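Local coordinates for profilin-2 (Acanthamoeba castellanii, PDB 1F2K), which binds monomeric actin and influences the cytoskeleton, blocking actin polymerisation at high concentration and enhancing it at low, and, by binding PIP2, inhibits formation of IP3 and DG, at residues D74-G79 / I87-S92; K81-V86 / Y100-Q105. One frame throughout, in Å; residues are numbered along the deposited sequence.

Interaction 1 (D74-G79 / I87-S92); sequences DRSVYG and ITVKTS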
ATOM      1  N   ASP A  74       0.449  11.620   7.406  1.00 24.01           N
ATOM      2  CA  ASP A  74       1.842  11.521   7.017  1.00 32.88           C
ATOM      3  C   ASP A  74       2.435  10.153   7.153  1.00 27.94           C
ATOM      4  O   ASP A  74       3.628   9.965   6.931  1.00 32.00           O
ATOM      5  CB  ASP A  74       2.721  12.587   7.716  1.00 36.17           C
ATOM      6  CG  ASP A  74       2.562  12.605   9.212  1.00 55.31           C
ATOM      7  OD1 ASP A  74       1.395  12.673   9.682  1.00 65.31           O
ATOM      8  OD2 ASP A  74       3.608  12.562   9.919  1.00 62.28           O
ATOM      9  N   ARG A  75       1.590   9.186   7.485  1.00 33.75           N
ATOM     10  CA  ARG A  75       2.041   7.805   7.606  1.00 29.90           C
ATOM     11  C   ARG A  75       1.187   6.857   6.774  1.00 28.30           C
ATOM     12  O   ARG A  75       1.715   5.931   6.152  1.00 24.07           O
ATOM     13  CB  ARG A  75       2.033   7.342   9.065  1.00 29.38           C
ATOM     14  CG  ARG A  75       2.131   5.853   9.206  1.00 28.47           C
ATOM     15  CD  ARG A  75       2.442   5.400  10.634  1.00 33.83           C
ATOM     16  NE  ARG A  75       2.066   4.003  10.800  1.00 21.54           N
ATOM     17  CZ  ARG A  75       2.761   3.128  11.493  1.00 25.51           C
ATOM     18  NH1 ARG A  75       3.897   3.480  12.099  1.00 29.62           N
ATOM     19  NH2 ARG A  75       2.303   1.896  11.604  1.00 29.00           N
ATOM     20  N   SER A  76      -0.126   7.111   6.738  1.00 34.73           N
ATOM     21  CA  SER A  76      -1.036   6.222   6.019  1.00 31.57           C
ATOM     22  C   SER A  76      -1.930   6.819   4.940  1.00 31.92           C
ATOM     23  O   SER A  76      -2.382   7.963   5.013  1.00 34.10           O
ATOM     24  CB  SER A  76      -1.903   5.496   7.048  1.00 34.21           C
ATOM     25  OG  SER A  76      -1.125   5.025   8.161  1.00 27.26           O
ATOM     26  N   VAL A  77      -2.169   6.040   3.902  1.00 28.12           N
ATOM     27  CA  VAL A  77      -3.065   6.482   2.857  1.00 24.94           C
ATOM     28  C   VAL A  77      -3.843   5.224   2.465  1.00 26.69           C
ATOM     29  O   VAL A  77      -3.270   4.197   2.088  1.00 34.84           O
ATOM     30  CB  VAL A  77      -2.340   7.065   1.659  1.00 22.31           C
ATOM     31  CG1 VAL A  77      -3.323   7.268   0.556  1.00 19.58           C
ATOM     32  CG2 VAL A  77      -1.713   8.417   1.993  1.00 23.92           C
ATOM     33  N   TYR A  78      -5.157   5.308   2.627  1.00 27.24           N
ATOM     34  CA  TYR A  78      -6.065   4.216   2.354  1.00 28.44           C
ATOM     35  C   TYR A  78      -7.056   4.653   1.313  1.00 27.28           C
ATOM     36  O   TYR A  78      -7.583   5.762   1.382  1.00 29.28           O
ATOM     37  CB  TYR A  78      -6.882   3.865   3.589  1.00 25.25           C
ATOM     38  CG  TYR A  78      -6.200   3.278   4.793  1.00 27.95           C
ATOM     39  CD1 TYR A  78      -4.814   3.120   4.881  1.00 36.61           C
ATOM     40  CD2 TYR A  78      -6.948   2.939   5.887  1.00 20.39           C
ATOM     41  CE1 TYR A  78      -4.202   2.625   6.079  1.00 18.81           C
ATOM     42  CE2 TYR A  78      -6.364   2.458   7.059  1.00 27.57           C
ATOM     43  CZ  TYR A  78      -5.000   2.300   7.165  1.00 35.24           C
ATOM     44  OH  TYR A  78      -4.487   1.848   8.386  1.00 30.65           O
ATOM     45  N   GLY A  79      -7.337   3.748   0.389  1.00 31.87           N
ATOM     46  CA  GLY A  79      -8.309   3.981  -0.660  1.00 37.13           C
ATOM     47  C   GLY A  79      -9.388   2.909  -0.566  1.00 44.54           C
ATOM     48  O   GLY A  79      -9.192   1.872   0.075  1.00 41.34           O
ATOM     49  N   ILE A  87      -4.630  -0.692   1.320  1.00 34.69           N
ATOM     50  CA  ILE A  87      -4.043  -0.080   2.525  1.00 30.21           C
ATOM     51  C   ILE A  87      -2.590   0.273   2.201  1.00 31.04           C
ATOM     52  O   ILE A  87      -1.827  -0.625   1.822  1.00 29.96           O
ATOM     53  CB  ILE A  87      -4.017  -1.068   3.700  1.00 21.80           C
ATOM     54  CG1 ILE A  87      -5.413  -1.628   3.963  1.00 34.40           C
ATOM     55  CG2 ILE A  87      -3.513  -0.396   4.918  1.00 25.06           C
ATOM     56  CD1 ILE A  87      -6.417  -0.633   4.486  1.00 24.56           C
ATOM     57  N   THR A  88      -2.188   1.544   2.282  1.00 29.99           N
ATOM     58  CA  THR A  88      -0.763   1.824   2.019  1.00 27.31           C
ATOM     59  C   THR A  88      -0.251   2.516   3.232  1.00 19.36           C
ATOM     60  O   THR A  88      -0.978   3.262   3.844  1.00 28.19           O
ATOM     61  CB  THR A  88      -0.489   2.682   0.776  1.00 15.87           C
ATOM     62  OG1 THR A  88      -0.896   4.027   1.013  1.00 32.33           O
ATOM     63  CG2 THR A  88      -1.219   2.097  -0.418  1.00 22.95           C
ATOM     64  N   VAL A  89       0.988   2.204   3.592  1.00 22.99           N
ATOM     65  CA  VAL A  89       1.657   2.759   4.767  1.00 23.73           C
ATOM     66  C   VAL A  89       3.083   3.100   4.405  1.00 27.03           C
ATOM     67  O   VAL A  89       3.716   2.358   3.621  1.00 33.36           O
ATOM     68  CB  VAL A  89       1.706   1.754   5.918  1.00 23.88           C
ATOM     69  CG1 VAL A  89       2.238   2.438   7.202  1.00 12.15           C
ATOM     70  CG2 VAL A  89       0.348   1.178   6.136  1.00 20.62           C
ATOM     71  N   LYS A  90       3.566   4.209   4.980  1.00 25.83           N
ATOM     72  CA  LYS A  90       4.909   4.729   4.734  1.00 24.68           C
ATOM     73  C   LYS A  90       5.946   4.480   5.814  1.00 29.46           C
ATOM     74  O   LYS A  90       5.750   4.873   6.988  1.00 27.01           O
ATOM     75  CB  LYS A  90       4.847   6.231   4.495  1.00 29.90           C
ATOM     76  CG  LYS A  90       6.217   6.910   4.338  1.00 15.12           C
ATOM     77  CD  LYS A  90       5.981   8.368   3.951  1.00 27.62           C
ATOM     78  CE  LYS A  90       7.246   9.219   3.856  1.00 25.92           C
ATOM     79  NZ  LYS A  90       6.958  10.567   3.266  1.00 31.95           N
ATOM     80  N   THR A  91       7.051   3.836   5.432  1.00 23.70           N
ATOM     81  CA  THR A  91       8.137   3.593   6.402  1.00 21.33           C
ATOM     82  C   THR A  91       9.266   4.585   6.091  1.00 27.89           C
ATOM     83  O   THR A  91       9.122   5.454   5.227  1.00 20.02           O
ATOM     84  CB  THR A  91       8.680   2.199   6.288  1.00 15.82           C
ATOM     85  OG1 THR A  91       9.364   2.049   5.042  1.00 17.08           O
ATOM     86  CG2 THR A  91       7.536   1.207   6.325  1.00 12.12           C
ATOM     87  N   SER A  92      10.380   4.469   6.796  1.00 22.55           N
ATOM     88  CA  SER A  92      11.492   5.358   6.558  1.00 27.90           C
ATOM     89  C   SER A  92      12.061   5.249   5.123  1.00 25.13           C
ATOM     90  O   SER A  92      12.387   6.270   4.496  1.00 30.21           O
ATOM     91  CB  SER A  92      12.609   5.096   7.580  1.00 36.33           C
ATOM     92  OG  SER A  92      13.731   5.963   7.367  1.00 39.13           O
TER
HETATM   93  O   HOH W   1       5.415  11.790   5.385  1.00 23.22           O
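Backbone hydrogen bonds join strand 76-79 to strand 87-90, which run antiparallel. Val77 and Thr88 form the hydrogen-bonded pair: Val77 N donates to Thr88 O at 3.0 Å, nearly straight at 174° but from above the carbonyl plane, and Thr88 N returns the bond to Val77 O at 2.9 Å. Lys90 N extends the ladder to Arg75 O at 2.8 Å, approaching nearly along the C=O axis. Val77 O is gripped twice, because Thr88 OG1 also donates to it at 2.6 Å, in the carbonyl plane and on a lone pair; chi1 of 71°, between the backbone N and the carbonyl carbon, turns the hydroxyl there. These are adjacent strands of the beta hairpin 76-81/84-90 in the antiparallel sheet of the profilin fold, with helices on both of its faces: Val77 and Thr88 pack on Phe49 of helix 39-50, whereas Tyr78 and Val89 touch helix 106-121. Apolar contacts gather on the latter face. Ile87 CD1 stands over the centre of the Tyr78 ring in a CH-pi contact, 3.8 Å from the centroid and 8° off the normal. The other branch, Ile87 CG2, presses on Tyr78 CE1 at 3.3 Å, and Thr88 O lies at the ring edge, in plane. Farther along, Val89 CG1 lies beside the extended Arg75 chain, 3.9 Å from NE. Polar ends on this side are satisfied by helix 106-121: Arg75 NH2 makes salt bridges to Asp118 and Glu114, and Glu114 OE2 also accepts from Ser76 OG and Tyr78 OH. A water links the loop preceding the first strand to the second strand, donating to Asp74 O and accepting from Lys90 NZ at 2.9 Å, the lysine chain being fully extended.

Interaction 2 (K81-V86 / Y100-Q105); sequences KGSAGV and YNEKIQ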
ATOM      1  N   LYS A  81     -12.904   1.061  -2.875  1.00 49.16           N
ATOM      2  CA  LYS A  81     -13.648   0.896  -4.133  1.00 45.19           C
ATOM      3  C   LYS A  81     -14.654  -0.209  -3.880  1.00 46.78           C
ATOM      4  O   LYS A  81     -14.373  -1.390  -4.118  1.00 49.62           O
ATOM      5  CB  LYS A  81     -12.742   0.452  -5.283  1.00 45.49           C
ATOM      6  CG  LYS A  81     -13.539   0.135  -6.552  1.00 50.58           C
ATOM      7  CD  LYS A  81     -12.685  -0.443  -7.678  1.00 51.68           C
ATOM      8  CE  LYS A  81     -13.469  -0.580  -9.000  1.00 49.28           C
ATOM      9  NZ  LYS A  81     -12.725  -1.436 -10.004  1.00 56.06           N
ATOM     10  N   GLY A  82     -15.832   0.173  -3.407  1.00 45.50           N
ATOM     11  CA  GLY A  82     -16.827  -0.834  -3.120  1.00 52.53           C
ATOM     12  C   GLY A  82     -16.301  -1.711  -1.991  1.00 49.80           C
ATOM     13  O   GLY A  82     -15.699  -1.206  -1.056  1.00 51.88           O
ATOM     14  N   SER A  83     -16.522  -3.016  -2.080  1.00 48.19           N
ATOM     15  CA  SER A  83     -16.083  -3.940  -1.057  1.00 54.62           C
ATOM     16  C   SER A  83     -14.549  -4.056  -0.973  1.00 57.80           C
ATOM     17  O   SER A  83     -13.991  -4.469   0.063  1.00 52.19           O
ATOM     18  CB  SER A  83     -16.698  -5.307  -1.325  1.00 53.77           C
ATOM     19  OG  SER A  83     -18.031  -5.344  -0.859  1.00 66.61           O
ATOM     20  N   ALA A  84     -13.891  -3.680  -2.070  1.00 53.92           N
ATOM     21  CA  ALA A  84     -12.438  -3.710  -2.184  1.00 43.96           C
ATOM     22  C   ALA A  84     -11.777  -2.456  -1.599  1.00 44.75           C
ATOM     23  O   ALA A  84     -12.439  -1.593  -0.966  1.00 48.23           O
ATOM     24  CB  ALA A  84     -12.032  -3.888  -3.650  1.00 35.30           C
ATOM     25  N   GLY A  85     -10.455  -2.397  -1.776  1.00 41.29           N
ATOM     26  CA  GLY A  85      -9.663  -1.279  -1.291  1.00 33.41           C
ATOM     27  C   GLY A  85      -8.181  -1.580  -1.186  1.00 34.59           C
ATOM     28  O   GLY A  85      -7.719  -2.693  -1.434  1.00 39.97           O
ATOM     29  N   VAL A  86      -7.421  -0.574  -0.797  1.00 38.95           N
ATOM     30  CA  VAL A  86      -5.989  -0.733  -0.678  1.00 35.47           C
ATOM     31  C   VAL A  86      -5.499  -0.020   0.561  1.00 39.64           C
ATOM     32  O   VAL A  86      -5.919   1.119   0.841  1.00 31.76           O
ATOM     33  CB  VAL A  86      -5.279  -0.122  -1.897  1.00 36.55           C
ATOM     34  CG1 VAL A  86      -5.638   1.330  -2.020  1.00 29.52           C
ATOM     35  CG2 VAL A  86      -3.774  -0.263  -1.755  1.00 29.85           C
ATOM     36  N   TYR A 100      -7.104  -5.606  -0.866  1.00 27.31           N
ATOM     37  CA  TYR A 100      -7.921  -6.674  -0.340  1.00 31.80           C
ATOM     38  C   TYR A 100      -9.171  -6.645  -1.173  1.00 36.81           C
ATOM     39  O   TYR A 100      -9.503  -5.624  -1.769  1.00 42.85           O
ATOM     40  CB  TYR A 100      -8.222  -6.412   1.131  1.00 17.55           C
ATOM     41  CG  TYR A 100      -8.871  -5.073   1.383  1.00 39.68           C
ATOM     42  CD1 TYR A 100     -10.244  -4.894   1.177  1.00 45.21           C
ATOM     43  CD2 TYR A 100      -8.127  -3.980   1.819  1.00 39.31           C
ATOM     44  CE1 TYR A 100     -10.854  -3.660   1.404  1.00 34.20           C
ATOM     45  CE2 TYR A 100      -8.726  -2.738   2.050  1.00 35.91           C
ATOM     46  CZ  TYR A 100     -10.097  -2.588   1.840  1.00 43.16           C
ATOM     47  OH  TYR A 100     -10.704  -1.370   2.057  1.00 43.75           O
ATOM     48  N   ASN A 101      -9.862  -7.767  -1.227  1.00 43.20           N
ATOM     49  CA  ASN A 101     -11.056  -7.862  -2.045  1.00 35.65           C
ATOM     50  C   ASN A 101     -12.273  -8.022  -1.172  1.00 43.14           C
ATOM     51  O   ASN A 101     -12.186  -8.040   0.059  1.00 34.97           O
ATOM     52  CB  ASN A 101     -10.951  -9.080  -2.949  1.00 22.20           C
ATOM     53  CG  ASN A 101     -10.799 -10.380  -2.159  1.00 28.95           C
ATOM     54  OD1 ASN A 101     -10.787 -10.363  -0.923  1.00 36.79           O
ATOM     55  ND2 ASN A 101     -10.688 -11.508  -2.857  1.00 27.44           N
ATOM     56  N   GLU A 102     -13.404  -8.169  -1.845  1.00 47.23           N
ATOM     57  CA  GLU A 102     -14.683  -8.353  -1.197  1.00 52.87           C
ATOM     58  C   GLU A 102     -14.595  -9.187   0.077  1.00 54.69           C
ATOM     59  O   GLU A 102     -15.019  -8.740   1.151  1.00 49.02           O
ATOM     60  CB  GLU A 102     -15.621  -9.049  -2.173  1.00 48.23           C
ATOM     61  CG  GLU A 102     -16.141  -8.144  -3.272  1.00 60.26           C
ATOM     62  CD  GLU A 102     -17.672  -8.131  -3.296  1.00 71.72           C
ATOM     63  OE1 GLU A 102     -18.256  -9.144  -2.799  1.00 66.41           O
ATOM     64  OE2 GLU A 102     -18.267  -7.137  -3.807  1.00 48.54           O
ATOM     65  N   LYS A 103     -14.045 -10.399  -0.079  1.00 53.59           N
ATOM     66  CA  LYS A 103     -13.888 -11.394   0.991  1.00 44.57           C
ATOM     67  C   LYS A 103     -13.102 -10.961   2.225  1.00 39.55           C
ATOM     68  O   LYS A 103     -13.092 -11.670   3.227  1.00 36.90           O
ATOM     69  CB  LYS A 103     -13.234 -12.677   0.444  1.00 41.40           C
ATOM     70  CG  LYS A 103     -14.090 -13.525  -0.495  1.00 50.24           C
ATOM     71  CD  LYS A 103     -14.009 -13.049  -1.952  1.00 53.13           C
ATOM     72  CE  LYS A 103     -14.353 -14.197  -2.913  1.00 57.39           C
ATOM     73  NZ  LYS A 103     -14.443 -13.786  -4.354  1.00 63.46           N
ATOM     74  N   ILE A 104     -12.454  -9.799   2.167  1.00 43.58           N
ATOM     75  CA  ILE A 104     -11.660  -9.324   3.298  1.00 37.33           C
ATOM     76  C   ILE A 104     -12.162  -8.087   4.043  1.00 33.85           C
ATOM     77  O   ILE A 104     -12.642  -7.126   3.455  1.00 47.52           O
ATOM     78  CB  ILE A 104     -10.176  -9.101   2.874  1.00 33.01           C
ATOM     79  CG1 ILE A 104      -9.552 -10.464   2.530  1.00 33.38           C
ATOM     80  CG2 ILE A 104      -9.382  -8.425   4.011  1.00 30.71           C
ATOM     81  CD1 ILE A 104      -8.324 -10.420   1.564  1.00 14.97           C
ATOM     82  N   GLN A 105     -12.028  -8.155   5.365  1.00 39.08           N
ATOM     83  CA  GLN A 105     -12.413  -7.100   6.289  1.00 34.27           C
ATOM     84  C   GLN A 105     -11.414  -5.973   6.152  1.00 37.70           C
ATOM     85  O   GLN A 105     -10.249  -6.164   6.479  1.00 36.77           O
ATOM     86  CB  GLN A 105     -12.281  -7.621   7.706  1.00 49.18           C
ATOM     87  CG  GLN A 105     -13.435  -8.398   8.228  1.00 64.38           C
ATOM     88  CD  GLN A 105     -14.376  -7.520   9.010  1.00 74.83           C
ATOM     89  OE1 GLN A 105     -14.963  -6.560   8.452  1.00 84.22           O
ATOM     90  NE2 GLN A 105     -14.534  -7.827  10.317  1.00 61.71           N
TER
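Tyr100 carries this contact, its ring lying against the backbone of Ser83 to Val86 where strands 84-90 and 94-100 run antiparallel. From CB, chi1 of 56° sets CG between the backbone N and the carbonyl carbon, a crowded position that folds the ring back toward the neighbouring strand; chi2 of 81° turns one face onto Gly85. CD2 meets Gly85 O at 3.5 Å, the oxygen standing above the plane but offset toward the rim. Along the ring's other edge, CE1 comes within 3.4 Å of Ala84 C, which approaches obliquely, while Ser83 O sits at that edge, in plane. CZ lies 3.4 Å from Gly85 CA, whose CH-pi contact runs to the ring centroid at 3.9 Å. At the tip, OH comes within 3.5 Å of the same CA. Gly85 has no side chain, so the ring can rest directly on the main chain. The backbone fixes the root of the tyrosine: Tyr100 N donates to Gly85 O at 3.0 Å, in the carbonyl plane, and Gly85 N gives a weak, bent bond back to Tyr100 O, making Gly85 and Tyr100 a hydrogen-bonded antiparallel pair. Beyond it both chains turn. Lys81 to Ala84 form the type II' turn of a tight hairpin, with Gly82 at positive phi, and Asn101 to Ile104 form a type I turn closed by Ile104 N to Asn101 O. Between the turns Ser83 CB packs on Glu102 CG at 3.5 Å. Gln105 occupies the N-cap of helix 106-121; Pro106 and Ala109 of that helix touch Tyr100, while Val86, pointing away from the 100-105 segment, packs on Tyr67 of strand 65-72 and on Ile97 and Val99 of strand 94-100.

Interactions 1 and 2 share strand 84-90, which lies between strands 76-81 and 94-100; interaction 1 samples its pairing with the former, interaction 2 its first residues against the end of the latter, and their centres are about 17 Å apart. The two meet directly where the segments adjoin: Gly79 N lies 3.0 Å from Val86 O, a probable hydrogen bond continuing the hairpin ladder. Side chains join as well, Ile87 CD1 approaching Tyr100 CE2 at 4.0 Å, so the isoleucine that covers Tyr78 also packs on the second tyrosine. Only interaction 1 comes near the actin-binding site, the side chains of Arg75 and Lys115 being about 8 Å apart; interaction 2 lies away from it.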